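Local coordinates for protein S-adenosylmethionine:tRNA ribosyltransferase-isomerase (Thermus thermophilus, PDB 1WDI) that probably transfers and isomerises the ribose of S-adenosylmethionine onto the 7-aminomethyl group of preQ1-tRNA, giving epoxyqueuosine in queuosine biosynthesis, at residues V31-G36 with P49-P54; L207-G212 with G257-R262; E241-A246 with R251-V256; S266-G271 with F291-A296. All coordinates share one frame; numbering follows the deposited sequence.

Contact 1 (V31-G36 with P49-P54); sequences VVYREG and PEFLRP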
loop_
_atom_site.group_PDB
_atom_site.type_symbol
_atom_site.label_atom_id
_atom_site.label_comp_id
_atom_site.label_asym_id
_atom_site.label_seq_id
_atom_site.Cartn_x
_atom_site.Cartn_y
_atom_site.Cartn_z
ATOM N N VAL A 31 -16.832 0.642 12.750
ATOM C CA VAL A 31 -16.847 2.079 12.521
ATOM C C VAL A 31 -16.640 2.756 13.875
ATOM O O VAL A 31 -17.386 2.495 14.822
ATOM C CB VAL A 31 -18.197 2.549 11.930
ATOM C CG1 VAL A 31 -18.161 4.063 11.691
ATOM C CG2 VAL A 31 -18.487 1.802 10.617
ATOM N N VAL A 32 -15.618 3.601 13.978
ATOM C CA VAL A 32 -15.359 4.307 15.233
ATOM C C VAL A 32 -15.160 5.795 14.946
ATOM O O VAL A 32 -14.628 6.167 13.903
ATOM C CB VAL A 32 -14.116 3.721 15.961
ATOM C CG1 VAL A 32 -12.894 3.829 15.078
ATOM C CG2 VAL A 32 -13.887 4.452 17.285
ATOM N N TYR A 33 -15.598 6.648 15.867
ATOM C CA TYR A 33 -15.485 8.092 15.671
ATOM C C TYR A 33 -14.349 8.775 16.439
ATOM O O TYR A 33 -14.111 8.470 17.608
ATOM C CB TYR A 33 -16.821 8.750 16.015
ATOM C CG TYR A 33 -17.973 8.214 15.195
ATOM C CD1 TYR A 33 -18.563 6.991 15.505
ATOM C CD2 TYR A 33 -18.446 8.910 14.080
ATOM C CE1 TYR A 33 -19.594 6.468 14.725
ATOM C CE2 TYR A 33 -19.477 8.395 13.290
ATOM C CZ TYR A 33 -20.043 7.171 13.620
ATOM O OH TYR A 33 -21.044 6.640 12.835
ATOM N N ARG A 34 -13.661 9.701 15.764
ATOM C CA ARG A 34 -12.539 10.454 16.341
ATOM C C ARG A 34 -13.012 11.414 17.417
ATOM O O ARG A 34 -12.341 11.605 18.430
ATOM C CB ARG A 34 -11.831 11.327 15.294
ATOM C CG ARG A 34 -11.402 10.674 14.007
ATOM C CD ARG A 34 -10.880 11.747 13.037
ATOM N NE ARG A 34 -9.542 12.223 13.383
ATOM C CZ ARG A 34 -8.921 13.224 12.761
ATOM N NH1 ARG A 34 -9.522 13.862 11.766
ATOM N NH2 ARG A 34 -7.688 13.570 13.113
ATOM N N GLU A 35 -14.154 12.043 17.160
ATOM C CA GLU A 35 -14.734 13.027 18.065
ATOM C C GLU A 35 -15.979 12.509 18.778
ATOM O O GLU A 35 -16.562 11.494 18.388
ATOM C CB GLU A 35 -15.095 14.286 17.274
ATOM C CG GLU A 35 -13.922 14.926 16.549
ATOM C CD GLU A 35 -14.372 15.851 15.434
ATOM O OE1 GLU A 35 -14.952 15.351 14.442
ATOM O OE2 GLU A 35 -14.152 17.078 15.547
ATOM N N GLY A 36 -16.382 13.230 19.820
ATOM C CA GLY A 36 -17.548 12.842 20.586
ATOM C C GLY A 36 -17.261 11.632 21.452
ATOM O O GLY A 36 -16.122 11.168 21.509
ATOM N N PRO A 49 -21.247 2.344 2.266
ATOM C CA PRO A 49 -22.077 3.412 1.689
ATOM C C PRO A 49 -22.934 4.153 2.722
ATOM O O PRO A 49 -23.211 5.346 2.576
ATOM C CB PRO A 49 -22.924 2.669 0.654
ATOM C CG PRO A 49 -22.011 1.563 0.217
ATOM C CD PRO A 49 -21.462 1.079 1.545
ATOM N N GLU A 50 -23.348 3.434 3.760
ATOM C CA GLU A 50 -24.155 4.009 4.832
ATOM C C GLU A 50 -23.429 5.118 5.569
ATOM O O GLU A 50 -24.054 6.048 6.081
ATOM C CB GLU A 50 -24.507 2.943 5.869
ATOM C CG GLU A 50 -25.680 2.065 5.537
ATOM C CD GLU A 50 -25.879 0.998 6.594
ATOM O OE1 GLU A 50 -25.682 1.309 7.790
ATOM O OE2 GLU A 50 -26.233 -0.141 6.232
ATOM N N PHE A 51 -22.107 5.012 5.640
ATOM C CA PHE A 51 -21.319 5.993 6.367
ATOM C C PHE A 51 -20.675 7.066 5.520
ATOM O O PHE A 51 -20.042 7.978 6.040
ATOM C CB PHE A 51 -20.275 5.269 7.214
ATOM C CG PHE A 51 -20.884 4.312 8.194
ATOM C CD1 PHE A 51 -21.162 3.000 7.826
ATOM C CD2 PHE A 51 -21.265 4.750 9.458
ATOM C CE1 PHE A 51 -21.817 2.134 8.700
ATOM C CE2 PHE A 51 -21.922 3.891 10.344
ATOM C CZ PHE A 51 -22.199 2.581 9.961
ATOM N N LEU A 52 -20.840 6.968 4.209
ATOM C CA LEU A 52 -20.280 7.978 3.334
ATOM C C LEU A 52 -21.433 8.811 2.803
ATOM O O LEU A 52 -22.598 8.550 3.124
ATOM C CB LEU A 52 -19.526 7.323 2.180
ATOM C CG LEU A 52 -18.352 6.430 2.580
ATOM C CD1 LEU A 52 -17.593 6.022 1.323
ATOM C CD2 LEU A 52 -17.433 7.174 3.540
ATOM N N ARG A 53 -21.119 9.825 2.012
ATOM C CA ARG A 53 -22.169 10.642 1.427
ATOM C C ARG A 53 -21.728 11.233 0.100
ATOM O O ARG A 53 -20.535 11.333 -0.180
ATOM C CB ARG A 53 -22.622 11.731 2.404
ATOM C CG ARG A 53 -21.528 12.554 3.021
ATOM C CD ARG A 53 -21.837 12.793 4.496
ATOM N NE ARG A 53 -20.883 13.715 5.096
ATOM C CZ ARG A 53 -20.716 13.883 6.402
ATOM N NH1 ARG A 53 -21.440 13.185 7.266
ATOM N NH2 ARG A 53 -19.817 14.753 6.842
ATOM N N PRO A 54 -22.692 11.599 -0.755
ATOM C CA PRO A 54 -22.312 12.171 -2.048
ATOM C C PRO A 54 -21.338 13.327 -1.865
ATOM O O PRO A 54 -21.557 14.213 -1.043
ATOM C CB PRO A 54 -23.655 12.596 -2.656
ATOM C CG PRO A 54 -24.539 12.812 -1.454
ATOM C CD PRO A 54 -24.150 11.667 -0.547
#
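Y33 and F51, which meet side chain to side chain, each have a backbone carbonyl held by an arginine from another part of the chain. NH1 of R320 is shared by Y33 O and G36 O, while F51 O takes a hydrogen bond from NH2 of R252. Between the two segments themselves no hydrogen bond forms, and the F51 ring is the centre of the contact. V31 comes at it from the opposite direction and sets CG2 over the middle of one face, 3.8 Å from the ring centroid of F51 and 9° off the normal, a clear CH-pi contact. The second methyl, V31 CG1, lies nearer the rim, 3.9 Å from F51 CD2. Y33 arrives at about a right angle to the phenylalanine, and its OH sits at the ring edge, 3.8 Å from F51 CE2, near the plane of that ring. In V31 the CG1 methyl is anti to the backbone N (chi1 -179°), which leaves CG2 beside that N and aimed at the aromatic face. The backbones stay well apart, with V31 CA 8.6 Å from F51 CA. The short helix 48-51 lies against the edge region of the mixed sheet: F51 touches strand 28-32 through V31, its antiparallel neighbour 40-44 through A41 and K43, and strand 341-344 through L343. With an alanine here, V31 CG2 would probably lose its aromatic partner, leaving a gap between helix and sheet, and Y33 OH would lose the ring edge beside it. Y33 also has a cation-pi contact with R39.

Contact 2 (L207-G212 with G257-R262); sequences LTLHVG and GTTVVR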
loop_
_atom_site.group_PDB
_atom_site.type_symbol
_atom_site.label_atom_id
_atom_site.label_comp_id
_atom_site.label_asym_id
_atom_site.label_seq_id
_atom_site.Cartn_x
_atom_site.Cartn_y
_atom_site.Cartn_z
ATOM N N LEU A 207 -4.276 6.958 -6.539
ATOM C CA LEU A 207 -2.914 7.461 -6.662
ATOM C C LEU A 207 -2.061 6.213 -6.889
ATOM O O LEU A 207 -2.547 5.084 -6.737
ATOM C CB LEU A 207 -2.468 8.224 -5.408
ATOM C CG LEU A 207 -2.615 7.614 -4.011
ATOM C CD1 LEU A 207 -1.553 6.553 -3.771
ATOM C CD2 LEU A 207 -2.486 8.731 -2.991
ATOM N N THR A 208 -0.799 6.405 -7.244
ATOM C CA THR A 208 0.073 5.277 -7.542
ATOM C C THR A 208 1.219 5.018 -6.573
ATOM O O THR A 208 1.969 5.923 -6.224
ATOM C CB THR A 208 0.699 5.445 -8.945
ATOM O OG1 THR A 208 -0.329 5.719 -9.904
ATOM C CG2 THR A 208 1.438 4.192 -9.347
ATOM N N LEU A 209 1.350 3.767 -6.148
ATOM C CA LEU A 209 2.449 3.368 -5.280
ATOM C C LEU A 209 3.428 2.653 -6.214
ATOM O O LEU A 209 3.052 1.689 -6.878
ATOM C CB LEU A 209 1.980 2.390 -4.196
ATOM C CG LEU A 209 3.121 1.758 -3.388
ATOM C CD1 LEU A 209 3.861 2.842 -2.612
ATOM C CD2 LEU A 209 2.578 0.702 -2.441
ATOM N N HIS A 210 4.665 3.130 -6.290
ATOM C CA HIS A 210 5.649 2.483 -7.157
ATOM C C HIS A 210 6.263 1.274 -6.463
ATOM O O HIS A 210 6.728 1.378 -5.332
ATOM C CB HIS A 210 6.770 3.457 -7.544
ATOM C CG HIS A 210 6.312 4.611 -8.379
ATOM N ND1 HIS A 210 5.463 4.462 -9.453
ATOM C CD2 HIS A 210 6.614 5.929 -8.319
ATOM C CE1 HIS A 210 5.262 5.637 -10.022
ATOM N NE2 HIS A 210 5.950 6.544 -9.352
ATOM N N VAL A 211 6.250 0.129 -7.138
ATOM C CA VAL A 211 6.828 -1.095 -6.590
ATOM C C VAL A 211 7.635 -1.782 -7.682
ATOM O O VAL A 211 7.610 -1.363 -8.837
ATOM C CB VAL A 211 5.745 -2.092 -6.102
ATOM C CG1 VAL A 211 4.790 -1.403 -5.135
ATOM C CG2 VAL A 211 4.996 -2.677 -7.293
ATOM N N GLY A 212 8.346 -2.842 -7.315
ATOM C CA GLY A 212 9.131 -3.568 -8.297
ATOM C C GLY A 212 10.619 -3.283 -8.240
ATOM O O GLY A 212 11.050 -2.361 -7.551
ATOM N N GLY A 257 -6.614 2.908 3.242
ATOM C CA GLY A 257 -5.300 2.366 3.512
ATOM C C GLY A 257 -4.307 3.421 3.952
ATOM O O GLY A 257 -4.420 4.583 3.583
ATOM N N THR A 258 -3.329 3.003 4.747
ATOM C CA THR A 258 -2.297 3.898 5.259
ATOM C C THR A 258 -1.289 4.335 4.193
ATOM O O THR A 258 -0.607 5.343 4.351
ATOM C CB THR A 258 -1.543 3.233 6.412
ATOM O OG1 THR A 258 -1.045 1.961 5.981
ATOM C CG2 THR A 258 -2.469 3.033 7.600
ATOM N N THR A 259 -1.190 3.570 3.115
ATOM C CA THR A 259 -0.280 3.921 2.037
ATOM C C THR A 259 -0.805 5.213 1.433
ATOM O O THR A 259 -0.043 6.140 1.162
ATOM C CB THR A 259 -0.236 2.810 0.983
ATOM O OG1 THR A 259 0.205 1.602 1.609
ATOM C CG2 THR A 259 0.732 3.168 -0.144
ATOM N N VAL A 260 -2.121 5.275 1.245
ATOM C CA VAL A 260 -2.756 6.475 0.715
ATOM C C VAL A 260 -2.550 7.618 1.708
ATOM O O VAL A 260 -2.256 8.748 1.320
ATOM C CB VAL A 260 -4.269 6.265 0.513
ATOM C CG1 VAL A 260 -4.976 7.608 0.488
ATOM C CG2 VAL A 260 -4.525 5.498 -0.791
ATOM N N VAL A 261 -2.722 7.331 2.994
ATOM C CA VAL A 261 -2.529 8.367 4.007
ATOM C C VAL A 261 -1.118 8.969 3.900
ATOM O O VAL A 261 -0.953 10.184 3.803
ATOM C CB VAL A 261 -2.695 7.801 5.435
ATOM C CG1 VAL A 261 -2.305 8.861 6.460
ATOM C CG2 VAL A 261 -4.141 7.340 5.659
ATOM N N ARG A 262 -0.107 8.106 3.908
ATOM C CA ARG A 262 1.284 8.558 3.844
ATOM C C ARG A 262 1.593 9.355 2.579
ATOM O O ARG A 262 2.306 10.354 2.628
ATOM C CB ARG A 262 2.228 7.353 3.942
ATOM C CG ARG A 262 2.133 6.589 5.262
ATOM C CD ARG A 262 2.907 5.279 5.196
ATOM N NE ARG A 262 4.312 5.497 4.873
ATOM C CZ ARG A 262 5.204 4.527 4.703
ATOM N NH1 ARG A 262 4.840 3.257 4.825
ATOM N NH2 ARG A 262 6.463 4.828 4.409
#
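Strand 203-211 passes the first turn of helix 258-266, with L207 CA 7.4 Å from V260 CA and L209 CA 7.8 Å from T259 CA. G257 holds the N-cap position, with backbone angles (phi 98°, psi 152°) that call for glycine, and its O accepts V261 N at 3.3 Å. L207 and L209, alternate strand residues, both direct their side chains at the helix. The closer meeting is made by L209, whose two methyls both face one methyl of the threonine: CD2 lies 3.8 Å and CD1 4.0 Å from T259 CG2, the two side chains crossing at about a right angle. L207 makes a looser approach, CG to V260 CG2 at 4.3 Å. Strand 203-211 runs parallel to strand 57-73, which the helix also touches, V260 resting on V59. In T259 the methyl CG2 stands anti to the backbone N (chi1 -60° for OG1), and OG1 beside that N hydrogen-bonds a citrate probably taken from the crystallisation liquor; T258 N binds the same molecule. The threonine is thus split by its chemistry, greasy branch to the strand and hydroxyl to an anion at the helix start, so this contact, made of aliphatic contacts with no hydrogen bond between the segments, borders what may be a ligand pocket.

Contact 3 (E241-A246 with R251-V256); sequences EAVNRA and RRVVAV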
loop_
_atom_site.group_PDB
_atom_site.type_symbol
_atom_site.label_atom_id
_atom_site.label_comp_id
_atom_site.label_asym_id
_atom_site.label_seq_id
_atom_site.Cartn_x
_atom_site.Cartn_y
_atom_site.Cartn_z
ATOM N N GLU A 241 -5.904 17.493 -8.034
ATOM C CA GLU A 241 -6.911 18.523 -8.258
ATOM C C GLU A 241 -8.229 18.213 -7.541
ATOM O O GLU A 241 -8.854 19.105 -6.960
ATOM C CB GLU A 241 -7.150 18.703 -9.764
ATOM C CG GLU A 241 -8.234 19.709 -10.110
ATOM C CD GLU A 241 -8.282 20.021 -11.590
ATOM O OE1 GLU A 241 -8.039 19.106 -12.404
ATOM O OE2 GLU A 241 -8.572 21.182 -11.946
ATOM N N ALA A 242 -8.642 16.951 -7.569
ATOM C CA ALA A 242 -9.893 16.548 -6.923
ATOM C C ALA A 242 -9.825 16.658 -5.396
ATOM O O ALA A 242 -10.806 17.030 -4.746
ATOM C CB ALA A 242 -10.253 15.117 -7.324
ATOM N N VAL A 243 -8.669 16.336 -4.828
ATOM C CA VAL A 243 -8.490 16.407 -3.381
ATOM C C VAL A 243 -8.491 17.857 -2.905
ATOM O O VAL A 243 -9.132 18.195 -1.905
ATOM C CB VAL A 243 -7.168 15.723 -2.947
ATOM C CG1 VAL A 243 -6.828 16.087 -1.512
ATOM C CG2 VAL A 243 -7.307 14.207 -3.080
ATOM N N ASN A 244 -7.784 18.720 -3.623
ATOM C CA ASN A 244 -7.724 20.120 -3.233
ATOM C C ASN A 244 -9.057 20.831 -3.403
ATOM O O ASN A 244 -9.437 21.652 -2.566
ATOM C CB ASN A 244 -6.618 20.837 -4.010
ATOM C CG ASN A 244 -5.252 20.257 -3.721
ATOM O OD1 ASN A 244 -4.972 19.853 -2.591
ATOM N ND2 ASN A 244 -4.390 20.213 -4.735
ATOM N N ARG A 245 -9.782 20.518 -4.473
ATOM C CA ARG A 245 -11.084 21.141 -4.682
ATOM C C ARG A 245 -12.045 20.668 -3.582
ATOM O O ARG A 245 -12.838 21.446 -3.059
ATOM C CB ARG A 245 -11.623 20.787 -6.080
ATOM C CG ARG A 245 -12.972 21.409 -6.432
ATOM C CD ARG A 245 -13.160 21.497 -7.953
ATOM N NE ARG A 245 -12.760 20.252 -8.605
ATOM C CZ ARG A 245 -13.508 19.154 -8.657
ATOM N NH1 ARG A 245 -14.715 19.139 -8.109
ATOM N NH2 ARG A 245 -13.029 18.055 -9.226
ATOM N N ALA A 246 -11.970 19.391 -3.224
ATOM C CA ALA A 246 -12.839 18.853 -2.175
ATOM C C ALA A 246 -12.587 19.582 -0.853
ATOM O O ALA A 246 -13.528 19.968 -0.154
ATOM C CB ALA A 246 -12.594 17.359 -2.003
ATOM N N ARG A 251 -15.562 19.212 1.491
ATOM C CA ARG A 251 -15.955 17.817 1.307
ATOM C C ARG A 251 -14.879 16.878 1.874
ATOM O O ARG A 251 -13.693 17.196 1.858
ATOM C CB ARG A 251 -16.212 17.535 -0.179
ATOM C CG ARG A 251 -17.442 18.281 -0.722
ATOM C CD ARG A 251 -17.806 17.884 -2.160
ATOM N NE ARG A 251 -16.899 18.424 -3.174
ATOM C CZ ARG A 251 -16.046 17.697 -3.892
ATOM N NH1 ARG A 251 -15.962 16.384 -3.721
ATOM N NH2 ARG A 251 -15.279 18.286 -4.801
ATOM N N ARG A 252 -15.296 15.723 2.377
ATOM C CA ARG A 252 -14.361 14.777 2.988
ATOM C C ARG A 252 -13.460 13.987 2.053
ATOM O O ARG A 252 -13.898 13.488 1.015
ATOM C CB ARG A 252 -15.117 13.777 3.866
ATOM C CG ARG A 252 -15.972 14.416 4.943
ATOM C CD ARG A 252 -16.524 13.366 5.886
ATOM N NE ARG A 252 -17.414 12.416 5.216
ATOM C CZ ARG A 252 -18.121 11.487 5.854
ATOM N NH1 ARG A 252 -18.035 11.389 7.175
ATOM N NH2 ARG A 252 -18.924 10.666 5.181
ATOM N N VAL A 253 -12.191 13.882 2.441
ATOM C CA VAL A 253 -11.220 13.098 1.697
ATOM C C VAL A 253 -11.058 11.854 2.567
ATOM O O VAL A 253 -10.580 11.935 3.703
ATOM C CB VAL A 253 -9.874 13.842 1.556
ATOM C CG1 VAL A 253 -8.850 12.946 0.874
ATOM C CG2 VAL A 253 -10.074 15.110 0.740
ATOM N N VAL A 254 -11.494 10.715 2.039
ATOM C CA VAL A 254 -11.449 9.448 2.759
ATOM C C VAL A 254 -10.346 8.553 2.218
ATOM O O VAL A 254 -10.376 8.135 1.060
ATOM C CB VAL A 254 -12.811 8.712 2.641
ATOM C CG1 VAL A 254 -12.825 7.481 3.540
ATOM C CG2 VAL A 254 -13.947 9.670 3.019
ATOM N N ALA A 255 -9.372 8.254 3.066
ATOM C CA ALA A 255 -8.251 7.427 2.657
ATOM C C ALA A 255 -8.551 5.950 2.804
ATOM O O ALA A 255 -9.098 5.510 3.816
ATOM C CB ALA A 255 -7.005 7.785 3.483
ATOM N N VAL A 256 -8.200 5.183 1.781
ATOM C CA VAL A 256 -8.384 3.747 1.830
ATOM C C VAL A 256 -6.987 3.181 1.995
ATOM O O VAL A 256 -6.252 3.018 1.018
ATOM C CB VAL A 256 -9.010 3.194 0.537
ATOM C CG1 VAL A 256 -9.085 1.676 0.613
ATOM C CG2 VAL A 256 -10.395 3.788 0.337
HETATM O O HOH W 1 -13.256 16.599 -5.871
#
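R251 CB rests 3.6 Å from A246 O, the same carbonyl that accepts R251 N at 2.7 Å (154° at the hydrogen), the donor tilted 32° from the carbonyl plane. A bend at chi3 folds the chain back over the helix end, bringing CZ to 3.8 Å from A246 CA, which lies beneath one face of the guanidinium, toward the rim. NE pairs with E249 in a salt bridge. NH1 passes 3.9 Å from A246 CB and is bound by E203 and by the carbonyl of G55. NH2 gives an in-plane hydrogen bond to a water at 2.8 Å, which in turn donates to A242 O. That same NH2 lies 3.5 Å from R245 NH1, two donors with planes 33° apart; the carboxylates of E249 and E203 probably offset this repulsion. A leucine in its place would probably leave E203 and E249 without their mate and the bridging water with one anchor fewer. Lower down, V243 CG1 meets V253 CG2 at 4.1 Å. Helix 237-248 is thereby seated on strand 253-256, itself flanked by parallel strands 57-73 and 296-300, with A246 on V57 and V253 on L264 of helix 258-266.

Contact 4 (S266-G271 with F291-A296); sequences SAYREG and FKVVDA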
loop_
_atom_site.group_PDB
_atom_site.type_symbol
_atom_site.label_atom_id
_atom_site.label_comp_id
_atom_site.label_asym_id
_atom_site.label_seq_id
_atom_site.Cartn_x
_atom_site.Cartn_y
_atom_site.Cartn_z
ATOM N N SER A 266 2.294 13.386 2.739
ATOM C CA SER A 266 3.646 13.735 2.308
ATOM C C SER A 266 3.640 14.705 1.122
ATOM O O SER A 266 4.566 15.502 0.954
ATOM C CB SER A 266 4.413 12.476 1.915
ATOM O OG SER A 266 5.638 12.821 1.285
ATOM N N ALA A 267 2.589 14.637 0.310
ATOM C CA ALA A 267 2.462 15.485 -0.874
ATOM C C ALA A 267 1.835 16.844 -0.591
ATOM O O ALA A 267 1.714 17.671 -1.490
ATOM C CB ALA A 267 1.646 14.761 -1.938
ATOM N N TYR A 268 1.428 17.072 0.653
ATOM C CA TYR A 268 0.813 18.341 1.027
ATOM C C TYR A 268 1.854 19.448 1.152
ATOM O O TYR A 268 2.919 19.237 1.729
ATOM C CB TYR A 268 0.086 18.204 2.367
ATOM C CG TYR A 268 -0.579 19.482 2.831
ATOM C CD1 TYR A 268 -1.821 19.867 2.331
ATOM C CD2 TYR A 268 0.051 20.324 3.754
ATOM C CE1 TYR A 268 -2.426 21.061 2.737
ATOM C CE2 TYR A 268 -0.541 21.521 4.163
ATOM C CZ TYR A 268 -1.777 21.881 3.654
ATOM O OH TYR A 268 -2.376 23.050 4.072
ATOM N N ARG A 269 1.533 20.622 0.618
ATOM C CA ARG A 269 2.419 21.779 0.690
ATOM C C ARG A 269 1.584 22.946 1.196
ATOM O O ARG A 269 0.532 23.258 0.631
ATOM C CB ARG A 269 2.990 22.118 -0.691
ATOM C CG ARG A 269 3.859 21.028 -1.302
ATOM C CD ARG A 269 5.228 20.943 -0.639
ATOM N NE ARG A 269 6.040 19.881 -1.232
ATOM C CZ ARG A 269 5.944 18.596 -0.910
ATOM N NH1 ARG A 269 5.078 18.206 0.013
ATOM N NH2 ARG A 269 6.694 17.695 -1.532
ATOM N N GLU A 270 2.047 23.587 2.262
ATOM C CA GLU A 270 1.321 24.710 2.836
ATOM C C GLU A 270 1.085 25.816 1.806
ATOM O O GLU A 270 1.984 26.184 1.051
ATOM C CB GLU A 270 2.082 25.267 4.044
ATOM C CG GLU A 270 1.281 26.265 4.874
ATOM C CD GLU A 270 -0.073 25.718 5.299
ATOM O OE1 GLU A 270 -0.130 24.574 5.798
ATOM O OE2 GLU A 270 -1.084 26.434 5.146
ATOM N N GLY A 271 -0.139 26.335 1.781
ATOM C CA GLY A 271 -0.484 27.385 0.841
ATOM C C GLY A 271 -0.855 26.845 -0.530
ATOM O O GLY A 271 -1.352 27.580 -1.374
ATOM N N PHE A 291 -3.238 15.878 10.767
ATOM C CA PHE A 291 -3.459 15.518 9.375
ATOM C C PHE A 291 -3.952 16.730 8.606
ATOM O O PHE A 291 -4.866 17.423 9.044
ATOM C CB PHE A 291 -4.452 14.351 9.279
ATOM C CG PHE A 291 -3.920 13.080 9.870
ATOM C CD1 PHE A 291 -3.839 12.920 11.258
ATOM C CD2 PHE A 291 -3.388 12.089 9.049
ATOM C CE1 PHE A 291 -3.229 11.799 11.811
ATOM C CE2 PHE A 291 -2.774 10.963 9.591
ATOM C CZ PHE A 291 -2.691 10.819 10.981
ATOM N N LYS A 292 -3.320 16.989 7.466
ATOM C CA LYS A 292 -3.658 18.129 6.628
ATOM C C LYS A 292 -4.565 17.772 5.449
ATOM O O LYS A 292 -5.163 18.653 4.830
ATOM C CB LYS A 292 -2.367 18.770 6.100
ATOM C CG LYS A 292 -1.501 19.420 7.182
ATOM C CD LYS A 292 -2.222 20.623 7.771
ATOM C CE LYS A 292 -1.399 21.331 8.829
ATOM N NZ LYS A 292 -2.133 22.526 9.340
ATOM N N VAL A 293 -4.672 16.488 5.140
ATOM C CA VAL A 293 -5.494 16.056 4.012
ATOM C C VAL A 293 -6.566 15.025 4.357
ATOM O O VAL A 293 -7.731 15.198 4.012
ATOM C CB VAL A 293 -4.611 15.457 2.895
ATOM C CG1 VAL A 293 -5.471 15.111 1.668
ATOM C CG2 VAL A 293 -3.500 16.446 2.532
ATOM N N VAL A 294 -6.163 13.953 5.033
ATOM C CA VAL A 294 -7.078 12.875 5.384
ATOM C C VAL A 294 -8.128 13.243 6.431
ATOM O O VAL A 294 -7.784 13.644 7.547
ATOM C CB VAL A 294 -6.282 11.643 5.878
ATOM C CG1 VAL A 294 -7.231 10.481 6.180
ATOM C CG2 VAL A 294 -5.248 11.249 4.821
ATOM N N ASP A 295 -9.401 13.095 6.067
ATOM C CA ASP A 295 -10.518 13.402 6.972
ATOM C C ASP A 295 -11.124 12.146 7.595
ATOM O O ASP A 295 -11.798 12.216 8.625
ATOM C CB ASP A 295 -11.633 14.157 6.235
ATOM C CG ASP A 295 -11.180 15.499 5.696
ATOM O OD1 ASP A 295 -10.708 16.335 6.500
ATOM O OD2 ASP A 295 -11.296 15.718 4.470
ATOM N N ALA A 296 -10.902 11.000 6.960
ATOM C CA ALA A 296 -11.431 9.733 7.459
ATOM C C ALA A 296 -10.516 8.639 6.954
ATOM O O ALA A 296 -9.883 8.799 5.916
ATOM C CB ALA A 296 -12.866 9.507 6.956
#
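Y268, at the start of the short strand 268-269, faces the irregular segment 291-296, its CA 7.2 Å from K292 CA. The lysine lies across the tyrosine ring. K292 CB stands over the centre of one face, 3.6 Å from the centroid of the Y268 ring and 8° off its normal, a CH-pi contact over the face. K292 CG reaches 3.8 Å from Y268 CE2, and the bend at chi2 brings K292 CD back along the ring, 4.1 Å from that CE2. V293 adds a methyl at the base of the tyrosine, CG2 being 3.8 Å from Y268 CD1. A chi1 of 180° swings the Y268 ring away from its backbone N and out to both residues. Strand 268-269 follows directly on helix 258-266 and forms a small antiparallel pair with 273-274, while the opposing segment leads into strand 296-300 of the mixed sheet, so the contact joins a hairpin to the run-in of a core strand. E265, near the end of that helix, ties the segment down: its carboxylate accepts the backbone N-H groups of K292, V293 and V294. At the far side of the strand R269 NH1 grips two carbonyls in its guanidinium plane, S266 O at 2.9 Å (168°) and Y268 O at 2.9 Å, the latter approached from above the carbonyl plane. E270 OE1 and K292 NZ are 4.6 Å apart, too long for a salt bridge.

In the fold
Contact 1 closes first along the chain; next, the two segments of contact 2 enclose contact 3, and contact 4 follows. Contacts 3 and 4 lie closest, centres about 10 Å apart, and join through the D295 carboxylate, which takes V253 N, and through A255 N to A296 O, part of the pairing of strands 253-256 and 296-300. Strand 253-256 runs straight into helix 258-266, so A255 of contact 3 packs on V260 and V261 of contact 2. Contact 1 sits farther out, its centre about 23 Å from contact 2, yet R53 packs on R252 of contact 3. Contacts 1 to 3 set helices against the mixed sheet, while contact 4 joins hairpin 268-269/273-274 to the segment leading into strand 296-300.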